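Side-chain contacts in Pre-mRNA-splicing factor SAD1 (Saccharomyces cerevisiae, PDB 4MSX), which promotes assembly of newly made U4 snRNA into the U4/U6 snRNP and is required for pre-mRNA splicing, although its ubiquitin-specific protease fold is catalytically inactive: residues 70-75 with 172-177; 75-80 with 242-247; 210-215 with 225-230. One frame throughout, in Å; residues are numbered along the deposited sequence.

Interaction 1. Residues 70-75 with 172-177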
loop_
_atom_site.group_PDB
_atom_site.type_symbol
_atom_site.label_atom_id
_atom_site.label_comp_id
_atom_site.label_asym_id
_atom_site.label_seq_id
_atom_site.Cartn_x
_atom_site.Cartn_y
_atom_site.Cartn_z
ATOM N N VAL A 70 -28.193 -7.403 2.660
ATOM C CA VAL A 70 -27.437 -7.732 3.861
ATOM C C VAL A 70 -25.980 -7.208 3.680
ATOM O O VAL A 70 -25.136 -7.858 3.064
ATOM C CB VAL A 70 -27.426 -9.271 4.171
ATOM C CG1 VAL A 70 -26.766 -9.509 5.558
ATOM C CG2 VAL A 70 -28.854 -9.828 4.200
ATOM N N ARG A 71 -25.720 -6.015 4.174
ATOM C CA ARG A 71 -24.417 -5.379 3.954
ATOM C C ARG A 71 -23.259 -6.229 4.463
ATOM O O ARG A 71 -22.207 -6.277 3.836
ATOM C CB ARG A 71 -24.410 -3.987 4.585
ATOM C CG ARG A 71 -25.248 -3.015 3.759
ATOM C CD ARG A 71 -25.123 -1.579 4.234
ATOM N NE ARG A 71 -25.480 -1.505 5.644
ATOM C CZ ARG A 71 -25.243 -0.452 6.416
ATOM N NH1 ARG A 71 -24.649 0.620 5.905
ATOM N NH2 ARG A 71 -25.560 -0.493 7.704
ATOM N N GLU A 72 -23.456 -6.917 5.584
ATOM C CA GLU A 72 -22.395 -7.703 6.185
ATOM C C GLU A 72 -21.903 -8.800 5.235
ATOM O O GLU A 72 -20.829 -9.335 5.456
ATOM C CB GLU A 72 -22.854 -8.342 7.506
ATOM C CG GLU A 72 -23.189 -7.336 8.642
ATOM C CD GLU A 72 -24.540 -6.562 8.472
ATOM O OE1 GLU A 72 -25.375 -6.890 7.573
ATOM O OE2 GLU A 72 -24.756 -5.600 9.259
ATOM N N LYS A 73 -22.665 -9.147 4.187
ATOM C CA LYS A 73 -22.231 -10.225 3.310
ATOM C C LYS A 73 -21.488 -9.649 2.115
ATOM O O LYS A 73 -21.033 -10.384 1.263
ATOM C CB LYS A 73 -23.454 -11.052 2.851
ATOM C CG LYS A 73 -23.910 -11.971 3.996
ATOM C CD LYS A 73 -24.959 -12.968 3.546
ATOM C CE LYS A 73 -25.575 -13.681 4.740
ATOM N NZ LYS A 73 -24.531 -14.132 5.708
ATOM N N LEU A 74 -21.389 -8.324 2.025
ATOM C CA LEU A 74 -20.887 -7.716 0.785
ATOM C C LEU A 74 -19.371 -7.440 0.892
ATOM O O LEU A 74 -18.940 -6.619 1.721
ATOM C CB LEU A 74 -21.608 -6.399 0.511
ATOM C CG LEU A 74 -23.139 -6.598 0.513
ATOM C CD1 LEU A 74 -23.779 -5.265 0.178
ATOM C CD2 LEU A 74 -23.492 -7.714 -0.535
ATOM N N ASP A 75 -18.591 -8.060 0.024
ATOM C CA ASP A 75 -17.107 -7.805 -0.016
ATOM C C ASP A 75 -16.758 -7.494 -1.458
ATOM O O ASP A 75 -17.045 -8.286 -2.367
ATOM C CB ASP A 75 -16.329 -9.044 0.453
ATOM C CG ASP A 75 -14.808 -8.782 0.567
ATOM O OD1 ASP A 75 -14.224 -8.148 -0.342
ATOM O OD2 ASP A 75 -14.201 -9.188 1.589
ATOM N N PHE A 172 -15.788 3.490 12.580
ATOM C CA PHE A 172 -16.359 2.221 13.072
ATOM C C PHE A 172 -16.821 1.405 11.887
ATOM O O PHE A 172 -17.425 1.963 10.971
ATOM C CB PHE A 172 -17.552 2.491 14.018
ATOM C CG PHE A 172 -17.134 3.159 15.290
ATOM C CD1 PHE A 172 -16.659 2.410 16.358
ATOM C CD2 PHE A 172 -17.135 4.539 15.384
ATOM C CE1 PHE A 172 -16.215 3.038 17.532
ATOM C CE2 PHE A 172 -16.693 5.177 16.547
ATOM C CZ PHE A 172 -16.232 4.423 17.620
ATOM N N ASP A 173 -16.515 0.110 11.871
ATOM C CA ASP A 173 -16.995 -0.707 10.776
ATOM C C ASP A 173 -18.402 -1.231 11.156
ATOM O O ASP A 173 -18.947 -0.846 12.190
ATOM C CB ASP A 173 -16.012 -1.829 10.389
ATOM C CG ASP A 173 -15.906 -2.948 11.430
ATOM O OD1 ASP A 173 -16.631 -2.922 12.443
ATOM O OD2 ASP A 173 -15.079 -3.885 11.211
ATOM N N LEU A 174 -18.981 -2.106 10.346
ATOM C CA LEU A 174 -20.374 -2.536 10.602
ATOM C C LEU A 174 -20.514 -3.387 11.860
ATOM O O LEU A 174 -21.607 -3.508 12.416
ATOM C CB LEU A 174 -20.908 -3.340 9.432
ATOM C CG LEU A 174 -21.271 -2.572 8.193
ATOM C CD1 LEU A 174 -21.827 -3.596 7.219
ATOM C CD2 LEU A 174 -22.286 -1.488 8.502
ATOM N N SER A 175 -19.421 -3.987 12.304
ATOM C CA SER A 175 -19.434 -4.739 13.543
ATOM C C SER A 175 -19.079 -3.853 14.722
ATOM O O SER A 175 -18.794 -4.361 15.801
ATOM C CB SER A 175 -18.417 -5.863 13.484
ATOM O OG SER A 175 -18.730 -6.759 12.445
ATOM N N ASN A 176 -19.070 -2.543 14.503
ATOM C CA ASN A 176 -18.598 -1.592 15.510
ATOM C C ASN A 176 -17.163 -1.813 16.015
ATOM O O ASN A 176 -16.849 -1.424 17.127
ATOM C CB ASN A 176 -19.567 -1.556 16.692
ATOM C CG ASN A 176 -20.858 -0.836 16.343
ATOM O OD1 ASN A 176 -20.831 0.313 15.883
ATOM N ND2 ASN A 176 -21.994 -1.514 16.519
ATOM N N ARG A 177 -16.294 -2.433 15.216
ATOM C CA ARG A 177 -14.861 -2.409 15.529
ATOM C C ARG A 177 -14.277 -1.047 15.093
ATOM O O ARG A 177 -14.510 -0.606 13.966
ATOM C CB ARG A 177 -14.148 -3.556 14.844
ATOM C CG ARG A 177 -14.610 -4.923 15.340
ATOM C CD ARG A 177 -14.040 -6.050 14.481
ATOM N NE ARG A 177 -14.649 -6.049 13.154
ATOM C CZ ARG A 177 -14.507 -7.020 12.253
ATOM N NH1 ARG A 177 -13.757 -8.091 12.519
ATOM N NH2 ARG A 177 -15.112 -6.916 11.074
#
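Leu174 lies across Arg71 and reaches the start of Glu72, packing a type I beta turn (Asp173 to Asn176) between strands 170-172 and 178-180 against a 3-10 turn, 71-73, of the degenerate UBP-type zinc finger. Arg71 can be followed outward from its CB, which meets Leu174 CD1 at 3.7 Å. The chain then runs on to a bend at chi3 (-56°), and this bend turns the guanidinium toward the other methyl of the leucine: Arg71 CZ is 3.8 Å from Leu174 CD2. At the tip, Arg71 NH2 comes to 3.5 Å of the same CD2, which sits above one face of the flat group, offset toward its rim. Touching a methyl leaves the N-H groups to other partners, and Arg71 NH1 bonds to Ser150 OG of helix 146-155. Phe240 adds apolar cover to both Arg71 and Leu174. The two side chains cross at about a right angle, and no hydrogen bond joins the segments. The turn is braced by the residue that follows it, Arg177 NE giving Asp173 OD2 a salt bridge on its syn lone pair. On the Glu72 side the contact is looser: the backbone N of Glu72 lies 4.0 Å from Leu174 CD1.

Interaction 2. Residues 75-80 with 242-247; sequences DFDSEK and HHLSVD
Asp77 OD2 accepts the backbone N-H of Ser245 at 3.0 Å, a nearly straight bond (168°) that enters from above the carboxylate plane, 39° out of it. The same oxygen lies 3.5 Å from Leu244 CA and also touches the CD2 methyl of that leucine, while Asp77 CB packs 3.9 Å from Ser245 CB. Three waters extend this first shell. One donates to Asp77 O and is 2.8 Å from Ser245 OG, which can meet it because OG stands anti to the backbone N (chi1 169°). A second links Asp77 O to Ser245 O, weakly at the serine end, and a third donates to both Asp77 OD2 and His243 O. The contact thereby joins a loop of the UBP-type zinc finger to the end of the short strand 243-244 of the USP domain, just before helix 247-256. The other carboxylate oxygen, Asp77 OD1, forms a salt bridge with Lys233 of helix 222-234, so the two oxygens serve different partners. With an alanine at Asp77, the Ser245 N-H would probably lose its acceptor and Lys233 this counter-charge. Farther out, an Asx turn positions Asp77: Asp75 OD1 takes the backbone N of Asp77 at 2.7 Å, nearly in line with its own C-O bond. Asp75 OD2 is in turn paired with Lys241, immediately ahead of His242.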
loop_
_atom_site.group_PDB
_atom_site.type_symbol
_atom_site.label_atom_id
_atom_site.label_comp_id
_atom_site.label_asym_id
_atom_site.label_seq_id
_atom_site.Cartn_x
_atom_site.Cartn_y
_atom_site.Cartn_z
ATOM N N ASP A 75 -18.591 -8.060 0.024
ATOM C CA ASP A 75 -17.107 -7.805 -0.016
ATOM C C ASP A 75 -16.758 -7.494 -1.458
ATOM O O ASP A 75 -17.045 -8.286 -2.367
ATOM C CB ASP A 75 -16.329 -9.044 0.453
ATOM C CG ASP A 75 -14.808 -8.782 0.567
ATOM O OD1 ASP A 75 -14.224 -8.148 -0.342
ATOM O OD2 ASP A 75 -14.201 -9.188 1.589
ATOM N N PHE A 76 -16.247 -6.297 -1.705
ATOM C CA PHE A 76 -15.926 -5.898 -3.070
ATOM C C PHE A 76 -14.405 -5.991 -3.398
ATOM O O PHE A 76 -13.938 -5.504 -4.417
ATOM C CB PHE A 76 -16.428 -4.480 -3.263
ATOM C CG PHE A 76 -17.942 -4.399 -3.199
ATOM C CD1 PHE A 76 -18.702 -5.004 -4.197
ATOM C CD2 PHE A 76 -18.575 -3.774 -2.134
ATOM C CE1 PHE A 76 -20.125 -4.942 -4.155
ATOM C CE2 PHE A 76 -19.983 -3.708 -2.054
ATOM C CZ PHE A 76 -20.759 -4.281 -3.077
ATOM N N ASP A 77 -13.667 -6.642 -2.531
ATOM C CA ASP A 77 -12.254 -6.850 -2.789
ATOM C C ASP A 77 -11.984 -8.133 -3.606
ATOM O O ASP A 77 -10.845 -8.416 -3.953
ATOM C CB ASP A 77 -11.507 -6.958 -1.452
ATOM C CG ASP A 77 -11.555 -5.684 -0.663
ATOM O OD1 ASP A 77 -11.974 -4.667 -1.237
ATOM O OD2 ASP A 77 -11.224 -5.706 0.538
ATOM N N SER A 78 -13.013 -8.916 -3.886
ATOM C CA SER A 78 -12.819 -10.210 -4.540
ATOM C C SER A 78 -12.615 -10.049 -6.047
ATOM O O SER A 78 -12.950 -9.007 -6.633
ATOM C CB SER A 78 -14.039 -11.109 -4.278
ATOM O OG SER A 78 -14.126 -11.425 -2.890
ATOM N N GLU A 79 -12.066 -11.090 -6.673
ATOM C CA GLU A 79 -11.918 -11.123 -8.112
ATOM C C GLU A 79 -13.360 -10.971 -8.701
ATOM O O GLU A 79 -14.275 -11.656 -8.274
ATOM C CB GLU A 79 -11.345 -12.493 -8.567
ATOM C CG GLU A 79 -11.006 -12.523 -10.048
ATOM C CD GLU A 79 -10.426 -13.882 -10.537
ATOM O OE1 GLU A 79 -10.252 -14.835 -9.727
ATOM O OE2 GLU A 79 -10.156 -13.981 -11.766
ATOM N N LYS A 80 -13.498 -10.101 -9.677
ATOM C CA LYS A 80 -14.745 -9.761 -10.289
ATOM C C LYS A 80 -15.038 -10.800 -11.371
ATOM O O LYS A 80 -14.893 -10.535 -12.568
ATOM C CB LYS A 80 -14.615 -8.377 -10.888
ATOM C CG LYS A 80 -15.922 -7.793 -11.347
ATOM C CD LYS A 80 -15.726 -6.458 -12.028
ATOM C CE LYS A 80 -15.157 -6.634 -13.438
ATOM N NZ LYS A 80 -15.180 -5.363 -14.235
ATOM N N HIS A 242 -13.044 -3.660 9.005
ATOM C CA HIS A 242 -11.919 -2.760 9.146
ATOM C C HIS A 242 -10.569 -3.326 8.602
ATOM O O HIS A 242 -9.508 -3.042 9.161
ATOM C CB HIS A 242 -11.764 -2.355 10.627
ATOM C CG HIS A 242 -11.316 -3.477 11.503
ATOM N ND1 HIS A 242 -11.607 -4.798 11.221
ATOM C CD2 HIS A 242 -10.574 -3.492 12.635
ATOM C CE1 HIS A 242 -11.078 -5.574 12.152
ATOM N NE2 HIS A 242 -10.443 -4.804 13.019
ATOM N N HIS A 243 -10.614 -4.071 7.510
ATOM C CA HIS A 243 -9.406 -4.605 6.842
ATOM C C HIS A 243 -9.709 -4.910 5.393
ATOM O O HIS A 243 -10.876 -4.959 4.990
ATOM C CB HIS A 243 -8.868 -5.877 7.519
ATOM C CG HIS A 243 -9.915 -6.896 7.829
ATOM N ND1 HIS A 243 -10.348 -7.825 6.907
ATOM C CD2 HIS A 243 -10.586 -7.158 8.973
ATOM C CE1 HIS A 243 -11.250 -8.612 7.468
ATOM N NE2 HIS A 243 -11.420 -8.221 8.717
ATOM N N LEU A 244 -8.678 -5.020 4.579
ATOM C CA LEU A 244 -8.897 -5.139 3.154
ATOM C C LEU A 244 -8.258 -6.421 2.665
ATOM O O LEU A 244 -7.383 -6.951 3.339
ATOM C CB LEU A 244 -8.245 -3.977 2.406
ATOM C CG LEU A 244 -8.838 -2.617 2.771
ATOM C CD1 LEU A 244 -7.983 -1.567 2.079
ATOM C CD2 LEU A 244 -10.332 -2.607 2.293
ATOM N N SER A 245 -8.660 -6.868 1.479
ATOM C CA SER A 245 -7.921 -7.951 0.822
ATOM C C SER A 245 -7.348 -7.350 -0.441
ATOM O O SER A 245 -8.099 -6.721 -1.185
ATOM C CB SER A 245 -8.851 -9.145 0.455
ATOM O OG SER A 245 -8.128 -10.042 -0.407
ATOM N N VAL A 246 -6.054 -7.552 -0.733
ATOM C CA VAL A 246 -5.600 -7.198 -2.080
ATOM C C VAL A 246 -5.041 -8.393 -2.878
ATOM O O VAL A 246 -4.295 -8.203 -3.840
ATOM C CB VAL A 246 -4.551 -6.045 -2.033
ATOM C CG1 VAL A 246 -5.237 -4.726 -1.533
ATOM C CG2 VAL A 246 -3.361 -6.469 -1.128
ATOM N N ASP A 247 -5.466 -9.600 -2.500
ATOM C CA ASP A 247 -5.029 -10.843 -3.188
ATOM C C ASP A 247 -5.307 -10.735 -4.681
ATOM O O ASP A 247 -4.430 -10.993 -5.503
ATOM C CB ASP A 247 -5.763 -12.075 -2.651
ATOM C CG ASP A 247 -5.442 -12.377 -1.236
ATOM O OD1 ASP A 247 -4.980 -11.488 -0.465
ATOM O OD2 ASP A 247 -5.615 -13.538 -0.840
HETATM O O HOH W 1 -8.740 -10.096 -3.122
HETATM O O HOH W 2 -7.942 -7.121 -4.568
HETATM O O HOH W 3 -12.959 -4.616 3.095
#

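Interaction 3. Residues 210-215 with 225-230; sequences DHFLLN and KRLSIC
Phe212 directs its ring from helix 206-214 at Leu227 and Ser228 of helix 222-234, and the ring touches both residues obliquely. Its CD1 corner is 3.6 Å from Ser228 CB and equally near Ser228 CA, so this part of the ring rests against the helix backbone. The far end takes the leucine: Phe212 CZ is 3.7 Å from Leu227 CD2, and the two side chains cross at a slant. Leu227 gets there because its CG is anti to the backbone N (chi1 170°), which swings the branched end round to the phenylalanine. Where the ring meets Ser228, the helices come close, the alpha carbons of Phe212 and Ser228 being 5.4 Å apart, consistent with the small serine side chain at this point. Ser228 OG turns back to its own helix, lying between the backbone N and the carbonyl carbon (chi1 70°), and donates to Lys225 O at 2.8 Å. That carbonyl also accepts the N-H of Ile229, and both donors arrive from the same face of its plane.

The pair belongs to the helical part of the USP domain, where Leu284 of helix 282-292 also packs on Phe212 and Phe249 of helix 247-256 on Leu227. Lys232, farther along helix 222-234, bonds the backbone oxygens of Phe212 and Asn215, a polar tie between the two helices. Between 210-215 and 225-230 themselves, all three touching residues are buried and no hydrogen bond forms; with the serine hydroxyl satisfied inside its helix, the ring meets carbon alone, and the contact depends on shape and apolar burial.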
loop_
_atom_site.group_PDB
_atom_site.type_symbol
_atom_site.label_atom_id
_atom_site.label_comp_id
_atom_site.label_asym_id
_atom_site.label_seq_id
_atom_site.Cartn_x
_atom_site.Cartn_y
_atom_site.Cartn_z
ATOM N N ASP A 210 -3.499 12.025 -2.301
ATOM C CA ASP A 210 -4.572 12.996 -2.659
ATOM C C ASP A 210 -4.962 12.888 -4.124
ATOM O O ASP A 210 -6.154 12.946 -4.495
ATOM C CB ASP A 210 -4.149 14.435 -2.329
ATOM C CG ASP A 210 -4.194 14.716 -0.845
ATOM O OD1 ASP A 210 -4.424 13.745 -0.077
ATOM O OD2 ASP A 210 -3.996 15.904 -0.429
ATOM N N HIS A 211 -3.963 12.708 -4.985
ATOM C CA HIS A 211 -4.252 12.591 -6.406
ATOM C C HIS A 211 -5.134 11.354 -6.680
ATOM O O HIS A 211 -6.082 11.396 -7.514
ATOM C CB HIS A 211 -2.968 12.486 -7.225
ATOM C CG HIS A 211 -3.198 12.573 -8.700
ATOM N ND1 HIS A 211 -3.360 13.786 -9.350
ATOM C CD2 HIS A 211 -3.308 11.616 -9.652
ATOM C CE1 HIS A 211 -3.580 13.561 -10.636
ATOM N NE2 HIS A 211 -3.559 12.255 -10.843
ATOM N N PHE A 212 -4.811 10.233 -6.016
ATOM C CA PHE A 212 -5.618 9.000 -6.230
ATOM C C PHE A 212 -7.042 9.152 -5.672
ATOM O O PHE A 212 -8.006 8.618 -6.253
ATOM C CB PHE A 212 -4.978 7.796 -5.500
ATOM C CG PHE A 212 -3.898 7.089 -6.298
ATOM C CD1 PHE A 212 -4.174 6.552 -7.532
ATOM C CD2 PHE A 212 -2.619 6.960 -5.783
ATOM C CE1 PHE A 212 -3.187 5.844 -8.250
ATOM C CE2 PHE A 212 -1.604 6.268 -6.505
ATOM C CZ PHE A 212 -1.896 5.726 -7.732
ATOM N N LEU A 213 -7.165 9.783 -4.496
ATOM C CA LEU A 213 -8.488 9.860 -3.837
ATOM C C LEU A 213 -9.442 10.796 -4.596
ATOM O O LEU A 213 -10.626 10.540 -4.627
ATOM C CB LEU A 213 -8.406 10.379 -2.413
ATOM C CG LEU A 213 -7.548 9.551 -1.450
ATOM C CD1 LEU A 213 -7.646 10.065 -0.012
ATOM C CD2 LEU A 213 -7.980 8.042 -1.533
ATOM N N LEU A 214 -8.923 11.866 -5.197
ATOM C CA LEU A 214 -9.815 12.942 -5.741
ATOM C C LEU A 214 -10.036 12.849 -7.236
ATOM O O LEU A 214 -10.842 13.603 -7.791
ATOM C CB LEU A 214 -9.262 14.353 -5.403
ATOM C CG LEU A 214 -9.201 14.623 -3.904
ATOM C CD1 LEU A 214 -8.420 15.935 -3.543
ATOM C CD2 LEU A 214 -10.592 14.708 -3.344
ATOM N N ASN A 215 -9.303 11.973 -7.912
ATOM C CA ASN A 215 -9.490 11.801 -9.345
ATOM C C ASN A 215 -10.028 10.440 -9.729
ATOM O O ASN A 215 -10.023 9.535 -8.924
ATOM C CB ASN A 215 -8.189 12.079 -10.041
ATOM C CG ASN A 215 -7.746 13.512 -9.798
ATOM O OD1 ASN A 215 -8.184 14.422 -10.497
ATOM N ND2 ASN A 215 -6.972 13.723 -8.748
ATOM N N LYS A 225 -6.361 2.099 -12.876
ATOM C CA LYS A 225 -7.681 2.087 -12.264
ATOM C C LYS A 225 -7.706 1.159 -11.034
ATOM O O LYS A 225 -8.210 1.526 -9.975
ATOM C CB LYS A 225 -8.753 1.628 -13.273
ATOM C CG LYS A 225 -10.143 1.690 -12.679
ATOM C CD LYS A 225 -11.213 1.536 -13.765
ATOM C CE LYS A 225 -12.634 1.606 -13.185
ATOM N NZ LYS A 225 -12.852 2.814 -12.329
ATOM N N ARG A 226 -7.176 -0.061 -11.152
ATOM C CA ARG A 226 -7.261 -0.954 -10.014
ATOM C C ARG A 226 -6.453 -0.399 -8.825
ATOM O O ARG A 226 -6.866 -0.502 -7.685
ATOM C CB ARG A 226 -6.720 -2.337 -10.398
ATOM C CG ARG A 226 -7.735 -3.191 -11.203
ATOM C CD ARG A 226 -6.918 -4.410 -11.625
ATOM N NE ARG A 226 -7.635 -5.479 -12.299
ATOM C CZ ARG A 226 -8.011 -6.622 -11.714
ATOM N NH1 ARG A 226 -7.838 -6.859 -10.399
ATOM N NH2 ARG A 226 -8.594 -7.518 -12.454
ATOM N N LEU A 227 -5.309 0.198 -9.111
ATOM C CA LEU A 227 -4.438 0.659 -8.026
ATOM C C LEU A 227 -5.180 1.839 -7.329
ATOM O O LEU A 227 -5.149 2.011 -6.098
ATOM C CB LEU A 227 -3.097 1.119 -8.613
ATOM C CG LEU A 227 -2.181 1.851 -7.610
ATOM C CD1 LEU A 227 -1.916 0.970 -6.398
ATOM C CD2 LEU A 227 -0.865 2.234 -8.302
ATOM N N SER A 228 -5.835 2.664 -8.137
ATOM C CA SER A 228 -6.502 3.849 -7.553
ATOM C C SER A 228 -7.615 3.378 -6.626
ATOM O O SER A 228 -7.879 3.987 -5.548
ATOM C CB SER A 228 -7.071 4.812 -8.646
ATOM O OG SER A 228 -8.187 4.239 -9.322
ATOM N N ILE A 229 -8.306 2.297 -7.019
ATOM C CA ILE A 229 -9.346 1.807 -6.145
ATOM C C ILE A 229 -8.769 1.240 -4.820
ATOM O O ILE A 229 -9.393 1.395 -3.776
ATOM C CB ILE A 229 -10.302 0.810 -6.921
ATOM C CG1 ILE A 229 -11.129 1.646 -7.944
ATOM C CG2 ILE A 229 -11.163 0.026 -5.949
ATOM C CD1 ILE A 229 -11.779 0.852 -9.043
ATOM N N CYS A 230 -7.624 0.532 -4.862
ATOM C CA CYS A 230 -7.001 0.075 -3.604
ATOM C C CYS A 230 -6.738 1.273 -2.666
ATOM O O CYS A 230 -6.988 1.205 -1.444
ATOM C CB CYS A 230 -5.641 -0.581 -3.891
ATOM S SG CYS A 230 -5.869 -2.208 -4.772
#

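How the interactions relate
Interactions 1 and 2 both pack the loop of the zinc finger, one on the turn 172-177 and the other on strand 243-244 of the USP domain, and share Asp75, whereas interaction 3 joins two helices within the USP domain. Burial rises through the series: interaction 1 is a surface contact, interaction 2 partly buried and interaction 3 wholly buried. Chemistry follows place only in part, since only interaction 2 has a direct hydrogen bond between its segments, with waters bridging beside it. Interactions 1 and 2 touch where Asp173 meets His242. Interaction 3 is nested in the chain loop closed by interaction 2, and Val246 packs on Cys230, while interactions 1 and 3 stay about 10 Å apart at their nearest atoms.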